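Outer membrane protein assembly factor BamA (Haemophilus ducreyi, PDB 4K3C) probably takes part in the assembly and insertion of beta-barrel proteins into the outer membrane as part of the Bam complex. Local coordinates at residues Arg86-Glu91 and Thr100-Met105; Val166-Gly171 and Phe524-Gly529; Tyr268-Leu273 and Arg302-Asp307; Tyr390-Met395 and Asp460-Trp465; Gly404-Lys409 and Ala517-Glu522. One frame throughout, in Å; residues are numbered along the deposited sequence.

How the contacts relate
The model splits into a periplasmic arm of POTRA domains and a transmembrane beta barrel, and the contacts divide the same way. Contact 1 stands alone in the arm, its centre about 48 to 60 Å from those of the other four. Contacts 2 and 3 pair neighbouring barrel strands, but at places about 31 Å apart between centres: contact 2 joins the first strand to the last, contact 3 two strands of the wall. Contacts 4 and 5 involve the long loop after strand 366-378; their centres are about 9 Å apart, and a probable backbone bond from Ile406 N to Ala392 O links them. Contact 2, its centre about 20 Å from either, touches both, chiefly through Met395 of contact 4 packing on Thr527.

Contact 1 of 5, residues Arg86-Glu91 and Thr100-Met105; sequences RKIRFE and TLRREM
Phe90 of strand 84-91 packs against Leu101, Arg102 and Met105, where helix 98-101 runs out, inside a POTRA domain, the small mixed sheet with helices on one face that is repeated in the periplasmic arm of BamA. The Phe90 ring is the main surface. Leu101 CB sits over the centre of one face, 3.7 Å from the centroid and 13° off the normal, a clear CH-pi contact.

Arg102, the first residue to leave helical geometry and the centre of an inverse gamma turn, meets the ring at Phe90 CE2 with its CB, 3.7 Å away. Its CG is anti to the backbone N (chi1 -174°); a bend at chi3 then turns the end of the chain to Ile88. Arg102 NH1 is modelled as donor to Ile88 O, but the bond is very short and bent, so its detail is doubtful; the firmer polar partner is Asp98, in a salt bridge to Arg102 NH2. Ile88 lends its CD1 to the same arginine and its CG1 to Met105 CG, 4.1 Å away.

Met105 lies at the edge of the ring: its CG reaches Phe90 CZ at 3.7 Å, while SD stands 5.2 Å from the Phe90 centroid, a Met-aromatic contact.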
# COMPACT_ATOMS: atom_id res chain seq x y z
N ARG A 86 33.79 -11.14 18.99
CA ARG A 86 34.90 -10.34 18.47
C ARG A 86 34.45 -9.53 17.25
O ARG A 86 34.47 -8.30 17.27
CB ARG A 86 36.08 -11.26 18.13
CG ARG A 86 37.43 -10.57 18.04
CD ARG A 86 37.87 -10.42 16.59
NE ARG A 86 37.85 -11.68 15.86
CZ ARG A 86 38.90 -12.49 15.73
NH1 ARG A 86 40.06 -12.17 16.29
NH2 ARG A 86 38.79 -13.62 15.05
N LYS A 87 34.03 -10.23 16.20
CA LYS A 87 33.51 -9.59 14.99
C LYS A 87 32.60 -10.56 14.25
O LYS A 87 32.78 -11.77 14.36
CB LYS A 87 34.66 -9.14 14.09
CG LYS A 87 34.54 -7.72 13.61
CD LYS A 87 33.50 -7.61 12.50
CE LYS A 87 32.30 -6.80 12.94
NZ LYS A 87 32.76 -5.54 13.57
N ILE A 88 31.62 -10.03 13.51
CA ILE A 88 30.76 -10.87 12.69
C ILE A 88 31.16 -10.73 11.22
O ILE A 88 31.53 -9.65 10.76
CB ILE A 88 29.24 -10.58 12.89
CG1 ILE A 88 28.69 -9.67 11.80
CG2 ILE A 88 28.98 -9.99 14.27
CD1 ILE A 88 29.05 -8.20 12.00
N ARG A 89 31.13 -11.84 10.49
CA ARG A 89 31.58 -11.85 9.11
C ARG A 89 30.66 -12.69 8.24
O ARG A 89 29.87 -13.49 8.73
CB ARG A 89 33.01 -12.38 8.99
CG ARG A 89 34.08 -11.48 9.57
CD ARG A 89 35.48 -12.03 9.28
NE ARG A 89 35.53 -13.49 9.32
CZ ARG A 89 35.98 -14.21 10.35
NH1 ARG A 89 36.43 -13.61 11.44
NH2 ARG A 89 35.98 -15.54 10.29
N PHE A 90 30.76 -12.49 6.93
CA PHE A 90 29.92 -13.23 6.00
C PHE A 90 30.76 -14.02 5.00
O PHE A 90 31.90 -13.65 4.69
CB PHE A 90 29.00 -12.26 5.26
CG PHE A 90 28.22 -11.35 6.17
CD1 PHE A 90 27.05 -11.79 6.77
CD2 PHE A 90 28.66 -10.06 6.42
CE1 PHE A 90 26.33 -10.95 7.59
CE2 PHE A 90 27.94 -9.22 7.26
CZ PHE A 90 26.78 -9.67 7.84
N GLU A 91 30.20 -15.12 4.52
CA GLU A 91 30.84 -15.86 3.45
C GLU A 91 29.80 -16.51 2.55
O GLU A 91 28.67 -16.72 2.97
CB GLU A 91 31.85 -16.88 3.99
CG GLU A 91 31.31 -17.94 4.91
CD GLU A 91 32.42 -18.71 5.60
OE1 GLU A 91 33.38 -18.06 6.10
OE2 GLU A 91 32.35 -19.95 5.64
N THR A 100 25.13 -4.84 2.33
CA THR A 100 23.74 -5.27 2.20
C THR A 100 23.31 -6.37 3.20
O THR A 100 22.13 -6.51 3.51
CB THR A 100 23.43 -5.64 0.72
OG1 THR A 100 23.72 -4.51 -0.11
CG2 THR A 100 21.97 -6.03 0.52
N LEU A 101 24.28 -7.11 3.73
CA LEU A 101 24.01 -8.09 4.79
C LEU A 101 24.23 -7.46 6.18
O LEU A 101 23.46 -7.70 7.11
CB LEU A 101 24.88 -9.35 4.61
CG LEU A 101 24.80 -10.22 3.34
CD1 LEU A 101 26.20 -10.50 2.81
CD2 LEU A 101 24.08 -11.53 3.59
N ARG A 102 25.28 -6.66 6.30
CA ARG A 102 25.55 -5.96 7.55
C ARG A 102 24.70 -4.69 7.61
O ARG A 102 25.19 -3.58 7.43
CB ARG A 102 27.03 -5.62 7.70
CG ARG A 102 27.39 -5.02 9.04
CD ARG A 102 28.89 -4.98 9.20
NE ARG A 102 29.45 -6.32 9.36
CZ ARG A 102 30.58 -6.72 8.80
NH1 ARG A 102 31.02 -7.95 9.01
NH2 ARG A 102 31.27 -5.88 8.03
N ARG A 103 23.42 -4.90 7.84
CA ARG A 103 22.44 -3.84 7.86
C ARG A 103 21.31 -4.52 8.58
O ARG A 103 20.55 -3.89 9.32
CB ARG A 103 22.03 -3.45 6.43
CG ARG A 103 20.52 -3.45 6.16
CD ARG A 103 20.16 -4.19 4.86
NE ARG A 103 20.20 -3.33 3.68
CZ ARG A 103 19.71 -3.66 2.49
NH1 ARG A 103 19.79 -2.80 1.47
NH2 ARG A 103 19.13 -4.84 2.32
N GLU A 104 21.23 -5.83 8.37
CA GLU A 104 20.28 -6.65 9.09
C GLU A 104 20.90 -7.23 10.37
O GLU A 104 20.21 -7.89 11.15
CB GLU A 104 19.72 -7.75 8.18
CG GLU A 104 18.92 -7.22 6.98
CD GLU A 104 17.60 -6.54 7.38
OE1 GLU A 104 16.95 -5.95 6.48
OE2 GLU A 104 17.21 -6.59 8.57
N MET A 105 22.18 -6.97 10.59
CA MET A 105 22.81 -7.39 11.84
C MET A 105 22.38 -6.47 12.99
O MET A 105 22.46 -5.25 12.88
CB MET A 105 24.34 -7.41 11.74
CG MET A 105 24.95 -8.45 10.83
SD MET A 105 24.24 -10.10 10.99
CE MET A 105 24.35 -10.36 12.77

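Contact 2 of 5, residues Val166-Gly171 and Phe524-Gly529; sequences VGYGSG and FQFTVG
The seam of the BamA barrel, where the first strand meets the last, runs through Tyr168 and Val528; in the Omp85 family this closure is the proposed lateral gate toward the membrane. The strands are antiparallel at 175°. Tyr168 and Val528 form a hydrogen-bonded pair, with Tyr168 N to Val528 O at 2.7 Å and Val528 N to Tyr168 O at 2.6 Å. They lie between two non-hydrogen-bonded pairs, Gly167 with Gly529 and Gly169 with Thr527.

Beyond Gly169 the regular strand ends, yet the pairing carries on for one more step: Ser170 N gives a bond to Phe526 O at 2.9 Å. The Ser170 hydroxyl then takes over from the backbone. OG lies anti to the carbonyl carbon (chi1 -73°) and accepts a weak bond from Phe526 N at 3.0 Å. With CG between the backbone N and the carbonyl carbon (chi1 68°), the Phe526 ring is carried to Ser170, and one face comes over Gly169 CA and Ser170 N, both toward the rim.

Thr527 is on the other face of the sheet, where it packs on Met395, and Gln525 OE1 bonds to Gly400 N, so the chain from Met395 to Gly400, which follows strand 366-378, reaches this seam. On the face of Tyr168 and Val528, the Tyr168 ring edge receives Phe526 CE2 in its plane, with Phe526 CZ 3.8 Å from Tyr168 CE2.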
# COMPACT_ATOMS: atom_id res chain seq x y z
N VAL A 166 -3.47 -10.27 -16.72
CA VAL A 166 -4.48 -10.08 -17.75
C VAL A 166 -5.78 -9.84 -17.01
O VAL A 166 -6.03 -10.48 -15.99
CB VAL A 166 -4.65 -11.34 -18.65
CG1 VAL A 166 -5.70 -11.11 -19.70
CG2 VAL A 166 -3.34 -11.68 -19.32
N GLY A 167 -6.59 -8.92 -17.51
CA GLY A 167 -7.79 -8.58 -16.78
C GLY A 167 -8.84 -7.93 -17.64
O GLY A 167 -8.55 -7.35 -18.68
N TYR A 168 -10.08 -8.04 -17.18
CA TYR A 168 -11.20 -7.45 -17.89
C TYR A 168 -12.28 -6.90 -16.93
O TYR A 168 -12.55 -7.47 -15.88
CB TYR A 168 -11.80 -8.45 -18.87
CG TYR A 168 -12.73 -7.77 -19.82
CD1 TYR A 168 -12.23 -7.14 -20.93
CD2 TYR A 168 -14.09 -7.69 -19.57
CE1 TYR A 168 -13.06 -6.48 -21.80
CE2 TYR A 168 -14.92 -7.04 -20.43
CZ TYR A 168 -14.40 -6.44 -21.54
OH TYR A 168 -15.21 -5.77 -22.41
N GLY A 169 -12.89 -5.78 -17.32
CA GLY A 169 -13.81 -5.09 -16.45
C GLY A 169 -14.71 -4.14 -17.21
O GLY A 169 -14.43 -3.80 -18.36
N SER A 170 -15.79 -3.72 -16.56
CA SER A 170 -16.81 -2.88 -17.17
C SER A 170 -16.25 -1.59 -17.72
O SER A 170 -16.48 -1.24 -18.88
CB SER A 170 -17.90 -2.55 -16.14
OG SER A 170 -18.69 -3.69 -15.91
N GLY A 171 -15.54 -0.86 -16.87
CA GLY A 171 -14.79 0.29 -17.31
C GLY A 171 -13.40 -0.24 -17.18
O GLY A 171 -13.15 -1.04 -16.27
N PHE A 524 -25.05 -3.02 -14.21
CA PHE A 524 -24.19 -4.14 -13.92
C PHE A 524 -22.75 -3.79 -14.27
O PHE A 524 -22.46 -3.26 -15.33
CB PHE A 524 -24.66 -5.40 -14.65
CG PHE A 524 -23.90 -6.62 -14.29
CD1 PHE A 524 -24.02 -7.18 -13.03
CD2 PHE A 524 -23.05 -7.22 -15.21
CE1 PHE A 524 -23.32 -8.33 -12.69
CE2 PHE A 524 -22.34 -8.36 -14.89
CZ PHE A 524 -22.47 -8.92 -13.63
N GLN A 525 -21.86 -4.06 -13.33
CA GLN A 525 -20.47 -3.72 -13.48
C GLN A 525 -19.67 -4.85 -12.84
O GLN A 525 -20.18 -5.56 -11.99
CB GLN A 525 -20.20 -2.37 -12.81
CG GLN A 525 -20.92 -1.21 -13.49
CD GLN A 525 -21.11 -0.00 -12.59
OE1 GLN A 525 -21.53 -0.13 -11.43
NE2 GLN A 525 -20.82 1.18 -13.12
N PHE A 526 -18.42 -5.04 -13.25
CA PHE A 526 -17.67 -6.20 -12.79
C PHE A 526 -16.22 -6.06 -13.18
O PHE A 526 -15.93 -5.48 -14.22
CB PHE A 526 -18.20 -7.47 -13.45
CG PHE A 526 -17.93 -7.53 -14.92
CD1 PHE A 526 -18.74 -6.84 -15.82
CD2 PHE A 526 -16.85 -8.24 -15.41
CE1 PHE A 526 -18.49 -6.86 -17.18
CE2 PHE A 526 -16.59 -8.28 -16.77
CZ PHE A 526 -17.41 -7.59 -17.65
N THR A 527 -15.30 -6.59 -12.38
CA THR A 527 -13.97 -6.83 -12.91
C THR A 527 -13.49 -8.25 -12.67
O THR A 527 -13.96 -8.96 -11.77
CB THR A 527 -12.90 -5.83 -12.43
OG1 THR A 527 -12.74 -5.93 -11.02
CG2 THR A 527 -13.26 -4.43 -12.83
N VAL A 528 -12.54 -8.65 -13.52
CA VAL A 528 -11.99 -9.98 -13.53
C VAL A 528 -10.51 -9.78 -13.82
O VAL A 528 -10.15 -9.03 -14.72
CB VAL A 528 -12.64 -10.82 -14.65
CG1 VAL A 528 -11.67 -11.85 -15.21
CG2 VAL A 528 -13.92 -11.46 -14.13
N GLY A 529 -9.66 -10.42 -13.03
CA GLY A 529 -8.23 -10.19 -13.17
C GLY A 529 -7.42 -11.41 -12.82
O GLY A 529 -7.82 -12.21 -11.98

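Contact 3 of 5, residues Tyr268-Leu273 and Arg302-Asp307; sequences YTHDKL and RIQSAD
Between Tyr268-Leu273 and Arg302-Asp307 two adjoining strands of the barrel wall pair antiparallel, at 179°, near the extracellular loop that carries helix 280-288.

Backbone bonds do most of the work. Leu273 and Ile303 exchange two: Leu273 N to Ile303 O at 2.9 Å, and the return bond from Ile303 N to Leu273 O at 3.3 Å. Asp271 and Ser305 exchange another two, and Thr269 N reaches Asp307 O.

A side-chain bond lies across the strands on one face. His270 has CG anti to its backbone N, which carries the ring toward Gln304, and its NE2 donates to Gln304 OE1 at 3.0 Å. The oxygen lies in the imidazole plane and the bond is fairly straight, 157° at the hydrogen, while the amide plane is turned 42° from the ring. Lys272 runs beside Gln304, pointing the same way, with Lys272 CG 4.0 Å from Gln304 CG.

There are two apolar contacts. The phenol end of Tyr268 lies against Ala306 CB. Further along, on the face shared with Asp271 and Ser305, where Tyr387 of a long loop also packs, Leu273 CB meets Ile303 CB at 4.3 Å.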
# COMPACT_ATOMS: atom_id res chain seq x y z
N TYR A 268 9.72 15.80 -12.76
CA TYR A 268 9.56 16.58 -13.97
C TYR A 268 8.73 15.75 -14.93
O TYR A 268 8.89 14.54 -15.03
CB TYR A 268 10.92 16.89 -14.58
CG TYR A 268 10.84 17.71 -15.85
CD1 TYR A 268 10.74 17.10 -17.09
CD2 TYR A 268 10.88 19.10 -15.80
CE1 TYR A 268 10.66 17.85 -18.24
CE2 TYR A 268 10.83 19.86 -16.95
CZ TYR A 268 10.72 19.23 -18.17
OH TYR A 268 10.64 19.98 -19.32
N THR A 269 7.80 16.41 -15.62
CA THR A 269 6.89 15.71 -16.52
C THR A 269 6.48 16.58 -17.71
O THR A 269 6.14 17.75 -17.57
CB THR A 269 5.58 15.23 -15.80
OG1 THR A 269 4.68 16.32 -15.69
CG2 THR A 269 5.85 14.63 -14.40
N HIS A 270 6.47 15.97 -18.88
CA HIS A 270 6.19 16.69 -20.11
C HIS A 270 4.97 16.05 -20.75
O HIS A 270 4.97 14.86 -21.01
CB HIS A 270 7.42 16.57 -20.98
CG HIS A 270 7.23 17.08 -22.37
ND1 HIS A 270 7.83 16.49 -23.46
CD2 HIS A 270 6.55 18.15 -22.85
CE1 HIS A 270 7.51 17.16 -24.55
NE2 HIS A 270 6.74 18.17 -24.20
N ASP A 271 3.92 16.85 -20.97
CA ASP A 271 2.64 16.40 -21.52
C ASP A 271 2.44 17.01 -22.90
O ASP A 271 2.70 18.20 -23.09
CB ASP A 271 1.46 16.89 -20.67
CG ASP A 271 1.50 16.40 -19.24
OD1 ASP A 271 1.08 15.24 -18.98
OD2 ASP A 271 1.93 17.20 -18.38
N LYS A 272 1.95 16.21 -23.84
CA LYS A 272 1.72 16.70 -25.19
C LYS A 272 0.31 16.27 -25.57
O LYS A 272 -0.03 15.09 -25.47
CB LYS A 272 2.76 16.12 -26.15
CG LYS A 272 2.73 16.71 -27.56
CD LYS A 272 3.72 16.02 -28.52
CE LYS A 272 5.17 16.10 -28.04
NZ LYS A 272 5.54 15.01 -27.07
N LEU A 273 -0.52 17.22 -25.99
CA LEU A 273 -1.91 16.91 -26.33
C LEU A 273 -2.25 17.21 -27.78
O LEU A 273 -1.90 18.26 -28.32
CB LEU A 273 -2.88 17.61 -25.37
CG LEU A 273 -2.95 16.99 -23.96
CD1 LEU A 273 -1.80 17.43 -23.06
CD2 LEU A 273 -4.31 17.24 -23.29
N ARG A 302 -1.76 21.99 -31.24
CA ARG A 302 -1.34 21.16 -30.11
C ARG A 302 -0.67 21.90 -28.94
O ARG A 302 -0.04 22.94 -29.10
CB ARG A 302 -0.48 19.99 -30.61
CG ARG A 302 -1.16 19.19 -31.72
CD ARG A 302 -0.42 17.88 -32.03
NE ARG A 302 0.93 18.09 -32.55
CZ ARG A 302 1.67 17.13 -33.09
NH1 ARG A 302 2.89 17.39 -33.54
NH2 ARG A 302 1.19 15.89 -33.19
N ILE A 303 -0.85 21.31 -27.76
CA ILE A 303 -0.58 21.92 -26.47
C ILE A 303 0.54 21.12 -25.82
O ILE A 303 0.54 19.90 -25.91
CB ILE A 303 -1.86 21.78 -25.60
CG1 ILE A 303 -3.04 22.46 -26.30
CG2 ILE A 303 -1.65 22.31 -24.20
CD1 ILE A 303 -4.40 22.05 -25.76
N GLN A 304 1.49 21.79 -25.17
CA GLN A 304 2.64 21.12 -24.53
C GLN A 304 2.98 21.82 -23.23
O GLN A 304 2.64 22.99 -23.07
CB GLN A 304 3.90 21.16 -25.42
CG GLN A 304 3.82 20.48 -26.78
CD GLN A 304 5.21 20.14 -27.34
OE1 GLN A 304 6.14 19.93 -26.57
NE2 GLN A 304 5.34 20.10 -28.67
N SER A 305 3.68 21.14 -22.33
CA SER A 305 4.17 21.78 -21.11
C SER A 305 5.10 20.91 -20.27
O SER A 305 5.15 19.70 -20.45
CB SER A 305 2.98 22.24 -20.24
OG SER A 305 2.01 21.22 -20.09
N ALA A 306 5.83 21.54 -19.36
CA ALA A 306 6.32 20.91 -18.11
C ALA A 306 6.60 22.06 -17.17
O ALA A 306 6.88 23.14 -17.69
CB ALA A 306 7.56 20.19 -18.36
N ASP A 307 6.53 21.96 -15.84
CA ASP A 307 6.00 20.94 -14.90
C ASP A 307 6.99 20.18 -14.03
O ASP A 307 7.11 18.96 -14.08
CB ASP A 307 4.80 20.13 -15.37
CG ASP A 307 3.51 20.90 -15.27
OD1 ASP A 307 3.53 22.10 -15.62
OD2 ASP A 307 2.48 20.34 -14.83

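Contact 4 of 5, residues Tyr390-Met395 and Asp460-Trp465; sequences YSAGGM and DAATVW
Val464 presses on Tyr390, Ser391 and Ala392, joining the barrel wall to the long loop that follows strand 366-378 and, as in other Omp85 proteins, folds back into the barrel lumen. Residues alternate along strand 453-465: the CB atoms of Asp460, Ala462 and Val464 point toward the loop, those of Thr463 and Trp465 away from it.

From Val464 CB the side chain forks, and both branches are used. CG1 is anti to the backbone N (chi1 179°) and reaches Tyr390 O at 3.4 Å, touching the loop backbone rather than the tyrosine ring, which heads off toward Thr376. CG2, anti to the carbonyl carbon, serves the next two residues: it touches Ser391 C and Ala392 N and lies 3.7 Å from Ala392 CB. One valine therefore spans three consecutive loop residues.

All of this is apolar or backbone contact, small in area and buried, with Met431 of strand 430-440 touching both Val464 and Ala392. The polar link lies two residues before Ala462, where Asp460 forms a salt bridge with Arg399. That arginine stands in the Arg-Gly-Phe sequence of the loop, which fits the signature motif of the family. Between the valine and this salt bridge the two alanines meet, Ala392 CB to Ala462 CB at 4.0 Å.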
# COMPACT_ATOMS: atom_id res chain seq x y z
N TYR A 390 -11.45 16.12 -12.41
CA TYR A 390 -12.07 14.94 -11.81
C TYR A 390 -13.42 14.58 -12.40
O TYR A 390 -14.14 15.41 -12.94
CB TYR A 390 -12.25 15.13 -10.31
CG TYR A 390 -11.02 15.56 -9.57
CD1 TYR A 390 -9.89 14.76 -9.52
CD2 TYR A 390 -10.99 16.77 -8.87
CE1 TYR A 390 -8.78 15.13 -8.83
CE2 TYR A 390 -9.86 17.15 -8.17
CZ TYR A 390 -8.76 16.33 -8.16
OH TYR A 390 -7.63 16.70 -7.46
N SER A 391 -13.76 13.31 -12.28
CA SER A 391 -15.06 12.82 -12.67
C SER A 391 -15.34 11.64 -11.76
O SER A 391 -14.41 11.06 -11.18
CB SER A 391 -15.06 12.42 -14.14
OG SER A 391 -14.33 11.22 -14.36
N ALA A 392 -16.61 11.29 -11.60
CA ALA A 392 -16.99 10.18 -10.73
C ALA A 392 -17.90 9.25 -11.50
O ALA A 392 -18.32 9.57 -12.60
CB ALA A 392 -17.67 10.69 -9.47
N GLY A 393 -18.21 8.11 -10.90
CA GLY A 393 -18.97 7.06 -11.55
C GLY A 393 -18.17 5.77 -11.52
O GLY A 393 -16.95 5.79 -11.33
N GLY A 394 -18.86 4.64 -11.68
CA GLY A 394 -18.20 3.35 -11.73
C GLY A 394 -17.75 2.83 -10.38
O GLY A 394 -17.74 3.58 -9.41
N MET A 395 -17.40 1.54 -10.34
CA MET A 395 -16.89 0.89 -9.13
C MET A 395 -15.77 1.74 -8.57
O MET A 395 -14.95 2.28 -9.31
CB MET A 395 -16.35 -0.52 -9.45
CG MET A 395 -17.29 -1.42 -10.26
SD MET A 395 -16.84 -3.18 -10.17
CE MET A 395 -15.05 -3.08 -10.04
N ASP A 460 -23.90 4.10 -2.52
CA ASP A 460 -22.81 4.98 -2.94
C ASP A 460 -23.43 6.33 -3.23
O ASP A 460 -24.63 6.43 -3.51
CB ASP A 460 -22.08 4.46 -4.20
CG ASP A 460 -21.29 3.17 -3.96
OD1 ASP A 460 -21.20 2.70 -2.81
OD2 ASP A 460 -20.73 2.62 -4.94
N ALA A 461 -22.62 7.38 -3.17
CA ALA A 461 -23.08 8.74 -3.45
C ALA A 461 -21.86 9.61 -3.74
O ALA A 461 -20.84 9.52 -3.05
CB ALA A 461 -23.87 9.29 -2.28
N ALA A 462 -21.98 10.44 -4.77
CA ALA A 462 -20.85 11.18 -5.32
C ALA A 462 -21.31 12.50 -5.94
O ALA A 462 -22.49 12.68 -6.26
CB ALA A 462 -20.13 10.35 -6.35
N THR A 463 -20.38 13.44 -6.09
CA THR A 463 -20.70 14.76 -6.61
C THR A 463 -19.44 15.41 -7.19
O THR A 463 -18.44 15.57 -6.51
CB THR A 463 -21.34 15.67 -5.51
OG1 THR A 463 -21.33 17.04 -5.93
CG2 THR A 463 -20.55 15.57 -4.23
N VAL A 464 -19.50 15.78 -8.47
CA VAL A 464 -18.39 16.48 -9.11
C VAL A 464 -18.81 17.82 -9.68
O VAL A 464 -19.64 17.91 -10.58
CB VAL A 464 -17.78 15.66 -10.27
CG1 VAL A 464 -16.65 16.46 -10.90
CG2 VAL A 464 -17.27 14.32 -9.78
N TRP A 465 -18.19 18.88 -9.19
CA TRP A 465 -18.54 20.20 -9.65
C TRP A 465 -17.34 21.07 -10.00
O TRP A 465 -16.21 20.72 -9.68
CB TRP A 465 -19.41 20.91 -8.61
CG TRP A 465 -18.73 21.41 -7.33
CD1 TRP A 465 -18.42 22.70 -7.03
CD2 TRP A 465 -18.35 20.64 -6.18
NE1 TRP A 465 -17.87 22.78 -5.79
CE2 TRP A 465 -17.81 21.53 -5.24
CE3 TRP A 465 -18.39 19.28 -5.87
CZ2 TRP A 465 -17.33 21.11 -4.00
CZ3 TRP A 465 -17.91 18.86 -4.64
CH2 TRP A 465 -17.39 19.78 -3.72

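Contact 5 of 5, residues Gly404-Lys409 and Ala517-Glu522; sequences GSIGPK and AGDEIE
Ser405 faces Glu520 and Lys409 faces Gly518 where the long lumen loop of the barrel meets the chain leading into the last strand. Ser405 and Ile406 make a classic beta bulge, both standing across from Ala392. Ser405 has OG between its backbone N and carbonyl carbon (chi1 58°). The hydroxyl bonds to Ala402 O, and toward Glu520 O it stays at 3.5 Å, a near approach rather than a bond. Ser405 CB meets Glu520 CB at 3.9 Å.

Lys409 does not run straight. It is bent at chi2 (-48°), extended through CE, then bent again at chi4 (60°), which sets NZ 3.5 Å from Gly518 O, close, but not a hydrogen bond. Asp519 OD1 is 4.1 Å from Lys409 NZ, opposite charges that may attract, though beyond a salt bridge; NZ has a weak bond to Gln423 OE1 as well. Asp519 spends OD2 on Arg489, in a salt bridge, and on Tyr516 N. Ile406 CD1 only skirts this carboxylate, 4.4 Å from Asp519 OD2.

The contact thus lies between short strands 400-401 and 409-412 on the loop side and the start of strand 521-531, with Phe401 touching Ile406, Asp519 and Ile521 and Arg489 reaching in from strand 489-500.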
# COMPACT_ATOMS: atom_id res chain seq x y z
N GLY A 404 -16.73 7.75 -15.09
CA GLY A 404 -16.52 9.10 -15.58
C GLY A 404 -17.76 9.78 -16.13
O GLY A 404 -17.65 10.75 -16.89
N SER A 405 -18.93 9.29 -15.73
CA SER A 405 -20.20 9.84 -16.19
C SER A 405 -20.69 11.00 -15.32
O SER A 405 -21.61 11.71 -15.71
CB SER A 405 -21.27 8.75 -16.26
OG SER A 405 -21.44 8.14 -14.99
N ILE A 406 -20.07 11.19 -14.17
CA ILE A 406 -20.49 12.24 -13.23
C ILE A 406 -19.58 13.47 -13.18
O ILE A 406 -18.51 13.42 -12.59
CB ILE A 406 -20.57 11.69 -11.80
CG1 ILE A 406 -21.32 10.36 -11.77
CG2 ILE A 406 -21.23 12.70 -10.88
CD1 ILE A 406 -22.74 10.49 -12.17
N GLY A 407 -20.02 14.57 -13.76
CA GLY A 407 -19.31 15.84 -13.61
C GLY A 407 -19.82 16.86 -14.60
O GLY A 407 -20.77 16.59 -15.32
N PRO A 408 -19.16 18.04 -14.66
CA PRO A 408 -19.59 19.07 -15.62
C PRO A 408 -19.54 18.58 -17.07
O PRO A 408 -18.65 17.83 -17.46
CB PRO A 408 -18.60 20.21 -15.39
CG PRO A 408 -18.06 19.99 -14.01
CD PRO A 408 -18.04 18.49 -13.82
N LYS A 409 -20.52 19.02 -17.86
CA LYS A 409 -20.64 18.64 -19.26
C LYS A 409 -19.87 19.57 -20.20
O LYS A 409 -19.69 20.76 -19.92
CB LYS A 409 -22.11 18.58 -19.65
CG LYS A 409 -22.92 17.55 -18.85
CD LYS A 409 -22.21 16.19 -18.81
CE LYS A 409 -22.94 15.17 -17.95
NZ LYS A 409 -24.34 14.89 -18.41
N ALA A 517 -30.65 14.33 -15.58
CA ALA A 517 -30.83 14.17 -17.02
C ALA A 517 -29.47 14.00 -17.66
O ALA A 517 -28.55 14.76 -17.36
CB ALA A 517 -31.49 15.39 -17.58
N GLY A 518 -29.35 12.99 -18.51
CA GLY A 518 -28.14 12.79 -19.30
C GLY A 518 -27.03 12.01 -18.63
O GLY A 518 -25.94 11.85 -19.20
N ASP A 519 -27.30 11.54 -17.41
CA ASP A 519 -26.34 10.73 -16.68
C ASP A 519 -26.25 9.32 -17.24
O ASP A 519 -27.27 8.65 -17.42
CB ASP A 519 -26.73 10.70 -15.20
CG ASP A 519 -26.47 12.02 -14.54
OD1 ASP A 519 -26.05 12.95 -15.26
OD2 ASP A 519 -26.70 12.14 -13.31
N GLU A 520 -25.04 8.85 -17.54
CA GLU A 520 -24.94 7.51 -18.08
C GLU A 520 -24.99 6.41 -17.02
O GLU A 520 -24.06 6.24 -16.23
CB GLU A 520 -23.70 7.34 -18.92
CG GLU A 520 -23.52 5.91 -19.31
CD GLU A 520 -22.48 5.78 -20.35
OE1 GLU A 520 -22.29 6.79 -21.05
OE2 GLU A 520 -21.87 4.69 -20.47
N ILE A 521 -26.09 5.65 -17.05
CA ILE A 521 -26.33 4.58 -16.10
C ILE A 521 -25.83 3.23 -16.60
O ILE A 521 -26.28 2.75 -17.62
CB ILE A 521 -27.84 4.43 -15.81
CG1 ILE A 521 -28.41 5.74 -15.28
CG2 ILE A 521 -28.08 3.31 -14.81
CD1 ILE A 521 -27.71 6.26 -14.05
N GLU A 522 -24.91 2.62 -15.87
CA GLU A 522 -24.44 1.26 -16.17
C GLU A 522 -24.62 0.41 -14.91
O GLU A 522 -23.73 0.34 -14.06
CB GLU A 522 -22.97 1.31 -16.57
CG GLU A 522 -22.25 -0.02 -16.71
CD GLU A 522 -20.77 0.15 -17.07
OE1 GLU A 522 -20.05 0.89 -16.34
OE2 GLU A 522 -20.34 -0.44 -18.08